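Local coordinates for hypothetical protein TM1553 (Thermotoga maritima, PDB 1VRM) that probably acts as an ApbE-type flavin transferase, moving FMN from FAD onto target proteins, at residues A231-Y236 with L278-F283. Sequence-based numbering, arbitrary orientation.
Sequences ATSGDY and LSTAGF
The ring of Phe283 lies obliquely against Ser233, Gly234 and Asp235, where strand 229-234 ends, meeting them through CD2, CE2 and CZ. Its CD2 comes within 3.6 Å of Ser233 O, while CE2 rests over Gly234 CA. Farthest out, Phe283 CZ touches Asp235 CB at 4.0 Å. CG is anti to the backbone N (chi1 -171°), which carries the ring off helix 272-296 toward the strand end. Elsewhere the Phe283 ring meets that of His248, the planes at about 80°, and also touches Val262 and Ile250. An alanine here would probably open a gap beside Ser233 and Asp235 and leave His248 without its ring partner. The carboxylate of Asp235 pairs outside the contact, in a salt bridge with Arg215.

Further back along the helix the meeting turns polar. Ser233 CB packs 3.6 Å from Ser279 O, and the hydroxyls come tip to tip, Ser233 OG lying 2.9 Å from Ser279 OG. Ser279 OG sits between its backbone N and carbonyl carbon, where it hydrogen-bonds to Asp276 O. Both serine hydroxyls hydrogen-bond to one oxygen of a bound, unidentified ligand; Thr280 OG1 and Thr232 O reach others. Segments 231-234 and 278-283 run at 36° to each other, a helix packed on an antiparallel sheet, and the hydroxyls face a bound molecule that probably marks a pocket, consistent with part of the active site of an ApbE-family protein.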
loop_
_atom_site.group_PDB
_atom_site.type_symbol
_atom_site.label_atom_id
_atom_site.label_comp_id
_atom_site.label_asym_id
_atom_site.label_seq_id
_atom_site.Cartn_x
_atom_site.Cartn_y
_atom_site.Cartn_z
ATOM N N ALA A 231 7.625 -2.616 3.012
ATOM C CA ALA A 231 6.600 -1.559 2.936
ATOM C C ALA A 231 6.339 -1.066 4.362
ATOM O O ALA A 231 6.280 -1.875 5.295
ATOM C CB ALA A 231 5.318 -2.092 2.302
ATOM N N THR A 232 6.049 0.224 4.509
ATOM C CA THR A 232 5.757 0.820 5.776
ATOM C C THR A 232 4.420 1.568 5.690
ATOM O O THR A 232 4.163 2.298 4.706
ATOM C CB THR A 232 6.925 1.738 6.214
ATOM O OG1 THR A 232 8.098 0.940 6.435
ATOM C CG2 THR A 232 6.571 2.491 7.503
ATOM N N SER A 233 3.554 1.368 6.690
ATOM C CA SER A 233 2.366 2.216 6.864
ATOM C C SER A 233 2.617 3.019 8.125
ATOM O O SER A 233 3.013 2.495 9.137
ATOM C CB SER A 233 1.093 1.408 7.045
ATOM O OG SER A 233 0.741 0.777 5.841
ATOM N N GLY A 234 2.276 4.295 8.084
ATOM C CA GLY A 234 2.540 5.157 9.226
ATOM C C GLY A 234 1.480 6.233 9.345
ATOM O O GLY A 234 0.766 6.551 8.392
ATOM N N ASP A 235 1.452 6.833 10.523
ATOM C CA ASP A 235 0.534 7.943 10.781
ATOM C C ASP A 235 1.067 9.283 10.328
ATOM O O ASP A 235 0.476 10.315 10.615
ATOM C CB ASP A 235 0.120 7.965 12.241
ATOM C CG ASP A 235 1.179 8.518 13.156
ATOM O OD1 ASP A 235 2.312 8.735 12.741
ATOM O OD2 ASP A 235 0.845 8.764 14.331
ATOM N N TYR A 236 2.155 9.281 9.580
ATOM C CA TYR A 236 2.755 10.499 9.080
ATOM C C TYR A 236 2.635 10.585 7.563
ATOM O O TYR A 236 3.110 11.543 6.987
ATOM C CB TYR A 236 4.216 10.544 9.522
ATOM C CG TYR A 236 4.997 9.284 9.156
ATOM C CD1 TYR A 236 5.439 9.063 7.844
ATOM C CD2 TYR A 236 5.234 8.296 10.090
ATOM C CE1 TYR A 236 6.122 7.895 7.484
ATOM C CE2 TYR A 236 5.944 7.123 9.737
ATOM C CZ TYR A 236 6.378 6.930 8.451
ATOM O OH TYR A 236 7.072 5.772 8.138
ATOM N N LEU A 278 -0.471 -5.889 3.862
ATOM C CA LEU A 278 -0.334 -6.332 5.225
ATOM C C LEU A 278 0.247 -5.266 6.145
ATOM O O LEU A 278 -0.035 -5.272 7.335
ATOM C CB LEU A 278 0.428 -7.647 5.305
ATOM C CG LEU A 278 -0.273 -8.828 4.638
ATOM C CD1 LEU A 278 0.500 -10.118 4.869
ATOM C CD2 LEU A 278 -1.690 -9.016 5.110
ATOM N N SER A 279 0.920 -4.267 5.601
ATOM C CA SER A 279 1.424 -3.199 6.474
ATOM C C SER A 279 0.207 -2.366 6.939
ATOM O O SER A 279 0.157 -1.951 8.073
ATOM C CB SER A 279 2.490 -2.340 5.824
ATOM O OG SER A 279 1.964 -1.568 4.764
ATOM N N THR A 280 -0.774 -2.177 6.040
ATOM C CA THR A 280 -2.000 -1.487 6.393
ATOM C C THR A 280 -2.759 -2.287 7.443
ATOM O O THR A 280 -3.179 -1.768 8.461
ATOM C CB THR A 280 -2.849 -1.275 5.106
ATOM O OG1 THR A 280 -2.098 -0.445 4.186
ATOM C CG2 THR A 280 -4.189 -0.636 5.412
ATOM N N ALA A 281 -2.960 -3.576 7.177
ATOM C CA ALA A 281 -3.693 -4.412 8.125
ATOM C C ALA A 281 -3.003 -4.450 9.497
ATOM O O ALA A 281 -3.638 -4.372 10.537
ATOM C CB ALA A 281 -3.803 -5.837 7.617
ATOM N N GLY A 282 -1.686 -4.609 9.475
ATOM C CA GLY A 282 -0.921 -4.654 10.748
ATOM C C GLY A 282 -1.028 -3.358 11.521
ATOM O O GLY A 282 -1.113 -3.358 12.766
ATOM N N PHE A 283 -1.009 -2.238 10.821
ATOM C CA PHE A 283 -1.182 -0.927 11.464
ATOM C C PHE A 283 -2.525 -0.881 12.226
ATOM O O PHE A 283 -2.595 -0.495 13.366
ATOM C CB PHE A 283 -1.156 0.172 10.440
ATOM C CG PHE A 283 -1.114 1.560 11.043
ATOM C CD1 PHE A 283 -2.300 2.154 11.466
ATOM C CD2 PHE A 283 0.067 2.247 11.182
ATOM C CE1 PHE A 283 -2.299 3.436 12.003
ATOM C CE2 PHE A 283 0.086 3.526 11.744
ATOM C CZ PHE A 283 -1.107 4.114 12.142
#